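Local atomic coordinates of De novo designed switch protein caging a hemagglutinin binder (sCageHA267_1S) (PDB entry 7CBC), a protein that cages a hemagglutinin binder on a designed six-helix bundle, probably as a switch that exposes the binder when triggered, as in modular biosensors. Residues Leu8-Ala11 with Ser12-Gln16; Ser96-Tyr99 with Leu100-Leu103; Lys175-Ser178 with Glu179-Glu183; Gly196-Leu199 with Ala200-Leu204. All blocks are in the same frame, centred on the assembly; numbering follows the deposited sequence.

The four contacts are local, each formed along a single run of chain, and they follow one another in series: contact 1 on helix 3-46, contact 2 where the loop after helix 50-93 enters helix 99-142, contact 3 on helix 146-190 and contact 4 near the start of helix 195-239. Their centres lie about 12 to 20 Å apart, contacts 2 and 4 being the closest pair. Contact 2 touches contact 1 through Leu-8 and Ala-101 and contact 4 through Leu-100, while Ile-182 of contact 3 packs on Leu-204 of contact 4. Local helix bonds, one N-cap and salt bridges thus sit beside the apolar packing that joins helices of the designed cage.

Contact 1 of 4, residues Leu8-Ala11 with Ser12-Gln16; sequences LLEA and STKLQ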
ATOM      1  N   LEU A   8     -18.326  15.845   1.267  1.00 31.43           N
ATOM      2  CA  LEU A   8     -17.232  15.316   2.069  1.00 33.41           C
ATOM      3  C   LEU A   8     -17.100  13.810   1.899  1.00 33.03           C
ATOM      4  O   LEU A   8     -16.009  13.300   1.609  1.00 30.83           O
ATOM      5  CB  LEU A   8     -17.441  15.677   3.536  1.00 35.92           C
ATOM      6  CG  LEU A   8     -17.222  17.161   3.788  1.00 34.95           C
ATOM      7  CD1 LEU A   8     -17.805  17.580   5.138  1.00 34.37           C
ATOM      8  CD2 LEU A   8     -15.741  17.466   3.702  1.00 29.42           C
ATOM      9  N   LEU A   9     -18.205  13.080   2.064  1.00 30.18           N
ATOM     10  CA  LEU A   9     -18.159  11.636   1.876  1.00 31.32           C
ATOM     11  C   LEU A   9     -17.705  11.285   0.465  1.00 33.27           C
ATOM     12  O   LEU A   9     -16.939  10.340   0.267  1.00 26.40           O
ATOM     13  CB  LEU A   9     -19.525  11.028   2.175  1.00 32.22           C
ATOM     14  CG  LEU A   9     -19.638   9.508   2.142  1.00 33.46           C
ATOM     15  CD1 LEU A   9     -18.693   8.865   3.155  1.00 31.94           C
ATOM     16  CD2 LEU A   9     -21.081   9.085   2.408  1.00 28.56           C
ATOM     17  N   GLU A  10     -18.151  12.055  -0.526  1.00 29.69           N
ATOM     18  CA  GLU A  10     -17.741  11.824  -1.905  1.00 32.23           C
ATOM     19  C   GLU A  10     -16.233  12.033  -2.078  1.00 35.31           C
ATOM     20  O   GLU A  10     -15.565  11.268  -2.791  1.00 32.13           O
ATOM     21  CB  GLU A  10     -18.566  12.745  -2.805  1.00 35.60           C
ATOM     22  CG  GLU A  10     -18.198  12.826  -4.269  1.00 43.65           C
ATOM     23  CD  GLU A  10     -18.796  14.092  -4.906  1.00 47.76           C
ATOM     24  OE1 GLU A  10     -18.057  14.832  -5.600  1.00 49.79           O
ATOM     25  OE2 GLU A  10     -20.003  14.362  -4.682  1.00 48.36           O
ATOM     26  N   ALA A  11     -15.667  13.031  -1.397  1.00 31.28           N
ATOM     27  CA  ALA A  11     -14.215  13.182  -1.392  1.00 32.71           C
ATOM     28  C   ALA A  11     -13.539  11.968  -0.761  1.00 33.35           C
ATOM     29  O   ALA A  11     -12.587  11.408  -1.321  1.00 29.74           O
ATOM     30  CB  ALA A  11     -13.823  14.462  -0.653  1.00 31.08           C
ATOM     31  N   SER A  12     -14.031  11.537   0.403  1.00 30.04           N
ATOM     32  CA  SER A  12     -13.355  10.480   1.149  1.00 30.34           C
ATOM     33  C   SER A  12     -13.356   9.158   0.391  1.00 30.79           C
ATOM     34  O   SER A  12     -12.325   8.475   0.322  1.00 29.38           O
ATOM     35  CB  SER A  12     -14.009  10.317   2.518  1.00 23.65           C
ATOM     36  OG  SER A  12     -13.534  11.319   3.392  1.00 21.76           O
ATOM     37  N   THR A  13     -14.496   8.772  -0.178  1.00 28.90           N
ATOM     38  CA  THR A  13     -14.539   7.509  -0.911  1.00 28.07           C
ATOM     39  C   THR A  13     -13.678   7.580  -2.169  1.00 31.85           C
ATOM     40  O   THR A  13     -12.943   6.632  -2.482  1.00 29.39           O
ATOM     41  CB  THR A  13     -15.987   7.130  -1.249  1.00 29.97           C
ATOM     42  OG1 THR A  13     -16.602   8.161  -2.030  1.00 29.37           O
ATOM     43  CG2 THR A  13     -16.816   6.933   0.032  1.00 28.02           C
ATOM     44  N   LYS A  14     -13.720   8.704  -2.884  1.00 26.03           N
ATOM     45  CA  LYS A  14     -12.856   8.856  -4.053  1.00 32.85           C
ATOM     46  C   LYS A  14     -11.381   8.786  -3.673  1.00 29.10           C
ATOM     47  O   LYS A  14     -10.567   8.204  -4.403  1.00 28.53           O
ATOM     48  CB  LYS A  14     -13.165  10.170  -4.765  1.00 32.54           C
ATOM     49  CG  LYS A  14     -14.434  10.100  -5.595  1.00 36.07           C
ATOM     50  CD  LYS A  14     -14.271  10.777  -6.939  1.00 41.28           C
ATOM     51  CE  LYS A  14     -14.716  12.223  -6.882  1.00 43.17           C
ATOM     52  NZ  LYS A  14     -15.104  12.716  -8.247  1.00 52.81           N
ATOM     53  N   LEU A  15     -11.013   9.395  -2.545  1.00 28.95           N
ATOM     54  CA  LEU A  15      -9.639   9.297  -2.079  1.00 27.53           C
ATOM     55  C   LEU A  15      -9.288   7.876  -1.675  1.00 31.65           C
ATOM     56  O   LEU A  15      -8.139   7.439  -1.863  1.00 27.55           O
ATOM     57  CB  LEU A  15      -9.417  10.256  -0.917  1.00 25.50           C
ATOM     58  CG  LEU A  15      -9.349  11.734  -1.317  1.00 27.80           C
ATOM     59  CD1 LEU A  15      -8.934  12.527  -0.114  1.00 25.43           C
ATOM     60  CD2 LEU A  15      -8.382  11.975  -2.471  1.00 27.93           C
ATOM     61  N   GLN A  16     -10.256   7.130  -1.129  1.00 25.05           N
ATOM     62  CA  GLN A  16      -9.970   5.744  -0.789  1.00 28.34           C
ATOM     63  C   GLN A  16      -9.751   4.907  -2.044  1.00 28.48           C
ATOM     64  O   GLN A  16      -8.816   4.101  -2.097  1.00 25.09           O
ATOM     65  CB  GLN A  16     -11.081   5.154   0.073  1.00 27.69           C
ATOM     66  CG  GLN A  16     -10.844   3.687   0.383  1.00 29.93           C
ATOM     67  CD  GLN A  16     -11.636   3.182   1.571  1.00 26.90           C
ATOM     68  OE1 GLN A  16     -12.748   2.675   1.418  1.00 28.25           O
ATOM     69  NE2 GLN A  16     -11.055   3.296   2.765  1.00 27.18           N
TER
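Thr-13 and Leu-9 meet one turn apart on helix 3-46, a long alpha helix of the designed bundle, and the carbonyl of Leu-9 is gripped twice by the same residue. The backbone nitrogen of Thr-13 gives a nearly straight bond of 2.9 Å to Leu-9 O, and the hydroxyl OG1 of Thr-13 adds a second, longer one of 3.2 Å to the same oxygen, arriving 24° out of the carbonyl plane. This double use depends on the threonine rotamer: with chi1 at 59°, OG1 sits between its own backbone N and carbonyl carbon and turns back along the helix. The hydroxyl of a buried residue is thereby satisfied within its own helix, and the methyl CG2 is left to lie across the leucine, 4.1 Å from Leu-9 CD1. Beyond this pair, ordinary helical bonds run from Ser-12 N to Leu-8 O, Lys-14 N to Glu-10 O and Leu-15 N to Ala-11 O.

The surroundings change round the helix. Leu-8, Ser-12 and Leu-15 face helix 99-142, Ala-11 touches helix 50-93, as Leu-15 does besides its contact with helix 99-142, and Leu-9 lies against Tyr-287 of a loop. On the polar side Glu-10 makes its salt bridge with Lys-7, and Lys-14 has a weak, long ion pair with Glu-88. Glu-10 OE1 and Lys-14 NZ carry opposite charges but stand 4.5 Å apart, beyond a salt bridge, while the bent lysine chain brings its CE 4.4 Å from Glu-10 CG.

Contact 2 of 4, residues Ser96-Tyr99 with Leu100-Leu103; sequences SGSY and LAKL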
ATOM      1  N   SER A  96     -18.803  28.178   1.197  1.00 59.15           N
ATOM      2  CA  SER A  96     -20.102  28.024   1.837  1.00 53.01           C
ATOM      3  C   SER A  96     -20.158  28.643   3.226  1.00 54.88           C
ATOM      4  O   SER A  96     -21.259  28.822   3.768  1.00 54.23           O
ATOM      5  CB  SER A  96     -20.466  26.541   1.942  1.00 54.01           C
ATOM      6  OG  SER A  96     -19.588  25.878   2.838  1.00 48.30           O
ATOM      7  N   GLY A  97     -19.008  28.966   3.813  1.00 53.81           N
ATOM      8  CA  GLY A  97     -18.992  29.548   5.141  1.00 52.55           C
ATOM      9  C   GLY A  97     -19.364  28.597   6.254  1.00 50.89           C
ATOM     10  O   GLY A  97     -19.833  29.043   7.304  1.00 49.21           O
ATOM     11  N   SER A  98     -19.171  27.293   6.056  1.00 49.70           N
ATOM     12  CA  SER A  98     -19.503  26.288   7.062  1.00 41.23           C
ATOM     13  C   SER A  98     -18.223  25.920   7.808  1.00 43.68           C
ATOM     14  O   SER A  98     -17.311  25.314   7.230  1.00 38.62           O
ATOM     15  CB  SER A  98     -20.144  25.060   6.416  1.00 43.26           C
ATOM     16  OG  SER A  98     -20.551  24.120   7.400  1.00 42.24           O
ATOM     17  N   TYR A  99     -18.152  26.294   9.087  1.00 37.29           N
ATOM     18  CA  TYR A  99     -16.959  25.983   9.868  1.00 38.85           C
ATOM     19  C   TYR A  99     -16.751  24.479  10.000  1.00 40.04           C
ATOM     20  O   TYR A  99     -15.607  24.015  10.091  1.00 42.50           O
ATOM     21  CB  TYR A  99     -17.059  26.648  11.246  1.00 42.58           C
ATOM     22  CG  TYR A  99     -16.135  26.076  12.302  1.00 43.79           C
ATOM     23  CD1 TYR A  99     -14.795  26.450  12.369  1.00 49.00           C
ATOM     24  CD2 TYR A  99     -16.607  25.167  13.242  1.00 44.79           C
ATOM     25  CE1 TYR A  99     -13.946  25.921  13.350  1.00 48.74           C
ATOM     26  CE2 TYR A  99     -15.781  24.635  14.214  1.00 45.17           C
ATOM     27  CZ  TYR A  99     -14.450  25.012  14.270  1.00 48.52           C
ATOM     28  OH  TYR A  99     -13.640  24.466  15.247  1.00 50.30           O
ATOM     29  N   LEU A 100     -17.836  23.700  10.010  1.00 37.28           N
ATOM     30  CA  LEU A 100     -17.709  22.257  10.187  1.00 38.28           C
ATOM     31  C   LEU A 100     -17.254  21.582   8.896  1.00 36.42           C
ATOM     32  O   LEU A 100     -16.378  20.714   8.920  1.00 33.88           O
ATOM     33  CB  LEU A 100     -19.035  21.668  10.684  1.00 38.36           C
ATOM     34  CG  LEU A 100     -19.522  22.184  12.050  1.00 39.34           C
ATOM     35  CD1 LEU A 100     -20.974  21.827  12.285  1.00 36.74           C
ATOM     36  CD2 LEU A 100     -18.666  21.652  13.186  1.00 36.43           C
ATOM     37  N   ALA A 101     -17.837  21.976   7.761  1.00 38.06           N
ATOM     38  CA  ALA A 101     -17.387  21.468   6.470  1.00 35.03           C
ATOM     39  C   ALA A 101     -15.901  21.732   6.260  1.00 39.55           C
ATOM     40  O   ALA A 101     -15.164  20.854   5.802  1.00 30.97           O
ATOM     41  CB  ALA A 101     -18.213  22.097   5.345  1.00 34.28           C
ATOM     42  N   LYS A 102     -15.440  22.945   6.586  1.00 37.09           N
ATOM     43  CA  LYS A 102     -14.030  23.270   6.383  1.00 38.34           C
ATOM     44  C   LYS A 102     -13.139  22.476   7.332  1.00 36.68           C
ATOM     45  O   LYS A 102     -12.025  22.087   6.969  1.00 36.22           O
ATOM     46  CB  LYS A 102     -13.803  24.777   6.557  1.00 39.28           C
ATOM     47  CG  LYS A 102     -14.458  25.650   5.479  1.00 43.75           C
ATOM     48  CD  LYS A 102     -14.450  27.149   5.846  1.00 50.01           C
ATOM     49  CE  LYS A 102     -13.040  27.756   5.774  1.00 52.38           C
ATOM     50  NZ  LYS A 102     -13.042  29.252   5.898  1.00 55.25           N
ATOM     51  N   LEU A 103     -13.613  22.232   8.555  1.00 35.48           N
ATOM     52  CA  LEU A 103     -12.844  21.461   9.523  1.00 30.65           C
ATOM     53  C   LEU A 103     -12.713  20.004   9.096  1.00 36.17           C
ATOM     54  O   LEU A 103     -11.617  19.419   9.140  1.00 29.85           O
ATOM     55  CB  LEU A 103     -13.514  21.551  10.886  1.00 31.75           C
ATOM     56  CG  LEU A 103     -12.745  20.947  12.046  1.00 38.02           C
ATOM     57  CD1 LEU A 103     -11.502  21.777  12.276  1.00 40.14           C
ATOM     58  CD2 LEU A 103     -13.609  20.929  13.290  1.00 35.65           C
TER
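Ser-98 meets Ala-101 as the N-cap of helix 99-142, at the point where the chain leaves the loop following helix 50-93. Two kinds of interaction build this helix start. The first is polar. Ser-98 OG accepts from Ala-101 N at 3.5 Å, a weak capping bond although its N-H points almost straight at the oxygen (168°). With OG anti to the backbone N of Ser-98 (chi1 -176°), the hydroxyl is carried over to that amide. The carbonyl of the same serine takes Lys-102 N at 3.1 Å, and Tyr-99 O takes Leu-103 N at 3.1 Å, the regular helical bonds of the first turn.

The second kind is apolar. Ser-98 CB rests 3.7 Å from Ala-101 CB, and Leu-4 of helix 3-46 packs on both side chains. Tyr-99 and Leu-103 run side by side in the same direction, the methyl CD2 of Leu-103 lying 4.0 Å from Tyr-99 OH and approaching the ring obliquely. Leu-100 crosses the tyrosine instead, its CD2 4.1 Å from Tyr-99 CD2. Leu-188 of helix 146-190 touches both Tyr-99 and Leu-103, which ties this apolar strip to the next helix of the bundle.

Taken together, the chemistry is that of a helix beginning whose early amide has found a side-chain acceptor from the N-cap serine, three residues earlier, while the adjoining aliphatic and aromatic groups touch the neighbouring helices. The serine thus closes the helix start with two acceptors, OG weakly for Ala-101 N and its carbonyl for Lys-102 N.

Contact 3 of 4, residues Lys175-Ser178 with Glu179-Glu183; sequences KRES and ERIIE
Glu-177 and Arg-180 form an i to i+3 salt bridge on the surface of helix 146-190, one of the helices of the designed bundle. Both participating nitrogens of the arginine, NE and NH2, address a single oxygen side-on: Arg-180 NE is 2.5 Å from Glu-177 OE2 and NH2 is 2.6 Å from it. These lengths are unusually short and their exact values doubtful, but the pairing is clear, and OE2 lies in the guanidinium plane. The two flat groups are not coplanar, being turned 30° apart. Glu-177 reaches its partner through a bend at chi2 (52°), which lays the carboxylate alongside the arginine chain. Long, weak ion pairs also link Arg-180 NH1 to Glu-184 and NH2 to Glu-110. With an alanine here in place of Glu-177, NE and NH2 would probably lose their shared acceptor and the guanidinium would be freer to turn.

A second bridge, i to i+4, joins Lys-175 to Glu-179. The ammonium NZ meets Glu-179 OE2 at 3.0 Å from above the carboxylate plane, brought round by a turn at the last lysine torsion. Backbone amides of residues 179 to 182 are satisfied by carbonyls four residues earlier. Ser-178 OG, on the buried side, is bonded to Ala-174 O and to Gln-211 NE2 of helix 195-239. Beside the charged pair, Ile-181 touches Leu-114 of helix 99-142, its CG1 lying 3.2 Å from Glu-177 O.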
ATOM      1  N   LYS A 175      -0.283   5.831  11.473  1.00 28.59           N
ATOM      2  CA  LYS A 175      -1.444   5.459  12.267  1.00 33.49           C
ATOM      3  C   LYS A 175      -1.659   6.443  13.409  1.00 37.08           C
ATOM      4  O   LYS A 175      -2.751   6.998  13.579  1.00 34.14           O
ATOM      5  CB  LYS A 175      -1.282   4.037  12.800  1.00 31.08           C
ATOM      6  CG  LYS A 175      -2.425   3.625  13.728  1.00 41.32           C
ATOM      7  CD  LYS A 175      -2.343   2.156  14.132  1.00 45.73           C
ATOM      8  CE  LYS A 175      -3.532   1.780  14.998  1.00 51.88           C
ATOM      9  NZ  LYS A 175      -4.819   2.126  14.330  1.00 50.64           N
ATOM     10  N   ARG A 176      -0.613   6.690  14.195  1.00 35.45           N
ATOM     11  CA  ARG A 176      -0.773   7.545  15.357  1.00 36.44           C
ATOM     12  C   ARG A 176      -1.121   8.975  14.964  1.00 37.61           C
ATOM     13  O   ARG A 176      -1.904   9.626  15.659  1.00 34.97           O
ATOM     14  CB  ARG A 176       0.491   7.503  16.200  1.00 43.25           C
ATOM     15  CG  ARG A 176       0.569   6.288  17.126  1.00 49.07           C
ATOM     16  CD  ARG A 176       1.661   6.512  18.147  1.00 58.55           C
ATOM     17  NE  ARG A 176       1.778   7.945  18.399  1.00 56.78           N
ATOM     18  CZ  ARG A 176       1.008   8.619  19.247  1.00 60.23           C
ATOM     19  NH1 ARG A 176       0.073   7.982  19.949  1.00 61.90           N
ATOM     20  NH2 ARG A 176       1.172   9.932  19.385  1.00 60.16           N
ATOM     21  N   GLU A 177      -0.574   9.465  13.849  1.00 33.25           N
ATOM     22  CA  GLU A 177      -0.888  10.817  13.384  1.00 38.41           C
ATOM     23  C   GLU A 177      -2.296  10.904  12.778  1.00 36.98           C
ATOM     24  O   GLU A 177      -2.919  11.978  12.789  1.00 38.52           O
ATOM     25  CB  GLU A 177       0.193  11.263  12.388  1.00 32.01           C
ATOM     26  CG  GLU A 177       0.143  12.741  11.971  1.00 40.96           C
ATOM     27  CD  GLU A 177       0.101  13.708  13.150  1.00 44.74           C
ATOM     28  OE1 GLU A 177       0.769  13.438  14.175  1.00 43.51           O
ATOM     29  OE2 GLU A 177      -0.603  14.746  13.047  1.00 46.36           O
ATOM     30  N   SER A 178      -2.824   9.791  12.261  1.00 32.19           N
ATOM     31  CA  SER A 178      -4.199   9.777  11.781  1.00 32.88           C
ATOM     32  C   SER A 178      -5.183   9.897  12.938  1.00 35.67           C
ATOM     33  O   SER A 178      -6.168  10.644  12.859  1.00 34.41           O
ATOM     34  CB  SER A 178      -4.462   8.500  10.987  1.00 31.18           C
ATOM     35  OG  SER A 178      -3.841   8.557   9.722  1.00 28.66           O
ATOM     36  N   GLU A 179      -4.934   9.154  14.018  1.00 34.95           N
ATOM     37  CA  GLU A 179      -5.796   9.232  15.188  1.00 40.56           C
ATOM     38  C   GLU A 179      -5.698  10.594  15.856  1.00 39.66           C
ATOM     39  O   GLU A 179      -6.702  11.117  16.350  1.00 37.88           O
ATOM     40  CB  GLU A 179      -5.443   8.117  16.164  1.00 40.53           C
ATOM     41  CG  GLU A 179      -6.135   6.826  15.798  1.00 52.17           C
ATOM     42  CD  GLU A 179      -5.333   5.598  16.135  1.00 55.67           C
ATOM     43  OE1 GLU A 179      -4.205   5.732  16.672  1.00 52.54           O
ATOM     44  OE2 GLU A 179      -5.846   4.493  15.853  1.00 60.61           O
ATOM     45  N   ARG A 180      -4.504  11.189  15.868  1.00 37.19           N
ATOM     46  CA  ARG A 180      -4.355  12.506  16.474  1.00 40.27           C
ATOM     47  C   ARG A 180      -5.126  13.559  15.689  1.00 38.15           C
ATOM     48  O   ARG A 180      -5.736  14.456  16.282  1.00 41.00           O
ATOM     49  CB  ARG A 180      -2.873  12.869  16.594  1.00 39.88           C
ATOM     50  CG  ARG A 180      -2.637  14.244  17.199  1.00 44.44           C
ATOM     51  CD  ARG A 180      -1.321  14.848  16.749  1.00 45.04           C
ATOM     52  NE  ARG A 180      -1.421  15.318  15.370  1.00 48.29           N
ATOM     53  CZ  ARG A 180      -2.139  16.374  14.984  1.00 47.00           C
ATOM     54  NH1 ARG A 180      -2.820  17.084  15.875  1.00 48.53           N
ATOM     55  NH2 ARG A 180      -2.177  16.716  13.701  1.00 42.11           N
ATOM     56  N   ILE A 181      -5.135  13.450  14.358  1.00 38.56           N
ATOM     57  CA  ILE A 181      -5.947  14.342  13.531  1.00 35.01           C
ATOM     58  C   ILE A 181      -7.421  14.201  13.892  1.00 34.88           C
ATOM     59  O   ILE A 181      -8.138  15.192  14.076  1.00 35.58           O
ATOM     60  CB  ILE A 181      -5.707  14.042  12.039  1.00 36.14           C
ATOM     61  CG1 ILE A 181      -4.362  14.615  11.575  1.00 36.47           C
ATOM     62  CG2 ILE A 181      -6.872  14.538  11.175  1.00 32.86           C
ATOM     63  CD1 ILE A 181      -3.745  13.867  10.402  1.00 32.12           C
ATOM     64  N   ILE A 182      -7.883  12.959  14.011  1.00 34.26           N
ATOM     65  CA  ILE A 182      -9.272  12.700  14.349  1.00 33.49           C
ATOM     66  C   ILE A 182      -9.586  13.210  15.749  1.00 33.17           C
ATOM     67  O   ILE A 182     -10.548  13.960  15.947  1.00 36.38           O
ATOM     68  CB  ILE A 182      -9.576  11.199  14.203  1.00 33.60           C
ATOM     69  CG1 ILE A 182      -9.296  10.758  12.766  1.00 30.76           C
ATOM     70  CG2 ILE A 182     -11.039  10.918  14.569  1.00 33.39           C
ATOM     71  CD1 ILE A 182      -9.527   9.289  12.502  1.00 34.95           C
ATOM     72  N   GLU A 183      -8.783  12.821  16.740  1.00 33.57           N
ATOM     73  CA  GLU A 183      -9.085  13.199  18.118  1.00 37.23           C
ATOM     74  C   GLU A 183      -9.090  14.714  18.296  1.00 39.15           C
ATOM     75  O   GLU A 183      -9.920  15.256  19.034  1.00 36.50           O
ATOM     76  CB  GLU A 183      -8.101  12.537  19.080  1.00 38.74           C
ATOM     77  CG  GLU A 183      -8.243  12.998  20.537  1.00 45.45           C
ATOM     78  CD  GLU A 183      -9.501  12.469  21.237  1.00 50.86           C
ATOM     79  OE1 GLU A 183     -10.127  11.523  20.714  1.00 52.27           O
ATOM     80  OE2 GLU A 183      -9.865  13.000  22.314  1.00 45.84           O
TER

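Contact 4 of 4, residues Gly196-Leu199 with Ala200-Leu204; sequences GSEL and ARELL
Ala-200, Arg-201, Glu-202 and Leu-203 each send their backbone N-H to the carbonyl four residues back, from Gly-196 to Leu-199, the regular pattern of the opening turns of helix 195-239, with Leu-203 N to Leu-199 O at 2.8 Å. Over this frame Arg-201 reaches back toward the start of the helix. Its chain is extended from CG to NE, so that NH1 comes 2.8 Å from Glu-198 OE2 in an i to i+3 salt bridge. The two side chains slant past each other and their flat groups are turned 24° apart; Arg-201 CD also lies 3.3 Å from Glu-198 OE2. The other nitrogens of Arg-201 have partners beyond these turns, NE in a salt bridge with Glu-190 and NH2 in a hydrogen bond to Gly-192 O. A methionine in its place would probably cost Glu-198 and Glu-190 this positive partner and the Gly-192 carbonyl this donor.

The other oxygen of Glu-198, OE1, accepts from a water at a doubtfully short distance, and the same water donates weakly to Glu-202 OE2. The water stands between two like charges, Glu-198 OE1 being 4.4 Å from Glu-202 OE2, and would be expected to ease their repulsion. On the apolar side Leu-199 CG packs 3.9 Å from Leu-203 CD1, with Phe-285 and Ala-5 lying against both leucines. The arrangement is that of a helical hairpin, in which an arginine of the second helix spans back over the loop to the end of helix 146-190.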
ATOM      1  N   GLY A 196     -25.833  19.993  13.277  1.00 32.72           N
ATOM      2  CA  GLY A 196     -24.640  20.097  12.457  1.00 28.89           C
ATOM      3  C   GLY A 196     -23.409  19.535  13.132  1.00 31.73           C
ATOM      4  O   GLY A 196     -22.534  18.972  12.464  1.00 30.70           O
ATOM      5  N   SER A 197     -23.319  19.683  14.457  1.00 29.71           N
ATOM      6  CA  SER A 197     -22.204  19.125  15.206  1.00 29.02           C
ATOM      7  C   SER A 197     -22.303  17.609  15.289  1.00 33.25           C
ATOM      8  O   SER A 197     -21.299  16.908  15.106  1.00 30.33           O
ATOM      9  CB  SER A 197     -22.139  19.735  16.608  1.00 37.95           C
ATOM     10  OG  SER A 197     -21.552  21.026  16.570  1.00 38.85           O
ATOM     11  N   GLU A 198     -23.498  17.080  15.549  1.00 26.88           N
ATOM     12  CA  GLU A 198     -23.635  15.631  15.601  1.00 27.81           C
ATOM     13  C   GLU A 198     -23.417  15.007  14.227  1.00 30.28           C
ATOM     14  O   GLU A 198     -22.819  13.925  14.126  1.00 28.64           O
ATOM     15  CB  GLU A 198     -24.991  15.239  16.179  1.00 32.95           C
ATOM     16  CG  GLU A 198     -25.001  15.142  17.715  1.00 39.93           C
ATOM     17  CD  GLU A 198     -24.030  14.078  18.250  1.00 44.49           C
ATOM     18  OE1 GLU A 198     -23.835  13.037  17.578  1.00 42.28           O
ATOM     19  OE2 GLU A 198     -23.451  14.283  19.345  1.00 51.49           O
ATOM     20  N   LEU A 199     -23.860  15.680  13.151  1.00 24.49           N
ATOM     21  CA  LEU A 199     -23.529  15.194  11.812  1.00 26.27           C
ATOM     22  C   LEU A 199     -22.021  15.143  11.609  1.00 26.64           C
ATOM     23  O   LEU A 199     -21.489  14.145  11.109  1.00 23.23           O
ATOM     24  CB  LEU A 199     -24.171  16.065  10.736  1.00 29.98           C
ATOM     25  CG  LEU A 199     -24.014  15.488   9.319  1.00 28.32           C
ATOM     26  CD1 LEU A 199     -24.458  14.042   9.286  1.00 30.38           C
ATOM     27  CD2 LEU A 199     -24.807  16.286   8.288  1.00 27.38           C
ATOM     28  N   ALA A 200     -21.317  16.203  12.014  1.00 24.93           N
ATOM     29  CA  ALA A 200     -19.871  16.243  11.863  1.00 28.32           C
ATOM     30  C   ALA A 200     -19.191  15.125  12.648  1.00 29.31           C
ATOM     31  O   ALA A 200     -18.245  14.503  12.146  1.00 29.08           O
ATOM     32  CB  ALA A 200     -19.340  17.614  12.284  1.00 23.83           C
ATOM     33  N   ARG A 201     -19.648  14.858  13.883  1.00 27.19           N
ATOM     34  CA  ARG A 201     -19.122  13.717  14.631  1.00 28.50           C
ATOM     35  C   ARG A 201     -19.360  12.410  13.887  1.00 29.09           C
ATOM     36  O   ARG A 201     -18.484  11.529  13.862  1.00 28.43           O
ATOM     37  CB  ARG A 201     -19.750  13.631  16.021  1.00 30.95           C
ATOM     38  CG  ARG A 201     -19.512  14.818  16.949  1.00 38.43           C
ATOM     39  CD  ARG A 201     -20.347  14.699  18.262  1.00 38.35           C
ATOM     40  NE  ARG A 201     -20.287  15.895  19.119  1.00 43.06           N
ATOM     41  CZ  ARG A 201     -21.245  16.828  19.199  1.00 45.94           C
ATOM     42  NH1 ARG A 201     -22.358  16.729  18.483  1.00 40.79           N
ATOM     43  NH2 ARG A 201     -21.096  17.875  20.004  1.00 48.61           N
ATOM     44  N   GLU A 202     -20.547  12.263  13.288  1.00 23.00           N
ATOM     45  CA  GLU A 202     -20.869  11.089  12.478  1.00 24.03           C
ATOM     46  C   GLU A 202     -19.936  10.973  11.276  1.00 30.85           C
ATOM     47  O   GLU A 202     -19.425   9.888  10.971  1.00 24.96           O
ATOM     48  CB  GLU A 202     -22.331  11.157  12.018  1.00 29.94           C
ATOM     49  CG  GLU A 202     -23.338  10.694  13.089  1.00 24.39           C
ATOM     50  CD  GLU A 202     -24.730  11.307  12.950  1.00 31.34           C
ATOM     51  OE1 GLU A 202     -25.055  11.889  11.882  1.00 25.48           O
ATOM     52  OE2 GLU A 202     -25.504  11.184  13.930  1.00 28.72           O
ATOM     53  N   LEU A 203     -19.719  12.082  10.562  1.00 27.36           N
ATOM     54  CA  LEU A 203     -18.808  12.050   9.422  1.00 24.35           C
ATOM     55  C   LEU A 203     -17.390  11.747   9.871  1.00 29.51           C
ATOM     56  O   LEU A 203     -16.667  10.990   9.212  1.00 26.27           O
ATOM     57  CB  LEU A 203     -18.877  13.378   8.676  1.00 30.68           C
ATOM     58  CG  LEU A 203     -20.165  13.492   7.848  1.00 29.84           C
ATOM     59  CD1 LEU A 203     -20.506  14.930   7.604  1.00 26.99           C
ATOM     60  CD2 LEU A 203     -19.975  12.745   6.514  1.00 32.11           C
ATOM     61  N   LEU A 204     -16.986  12.291  11.019  1.00 25.64           N
ATOM     62  CA  LEU A 204     -15.676  11.947  11.548  1.00 30.24           C
ATOM     63  C   LEU A 204     -15.550  10.441  11.788  1.00 29.36           C
ATOM     64  O   LEU A 204     -14.518   9.838  11.470  1.00 28.99           O
ATOM     65  CB  LEU A 204     -15.418  12.741  12.823  1.00 26.24           C
ATOM     66  CG  LEU A 204     -14.015  12.578  13.385  1.00 34.41           C
ATOM     67  CD1 LEU A 204     -12.985  12.986  12.335  1.00 29.82           C
ATOM     68  CD2 LEU A 204     -13.874  13.424  14.623  1.00 37.27           C
TER
HETATM   69  O   HOH W   1     -23.899  10.603  16.930  1.00 37.88           O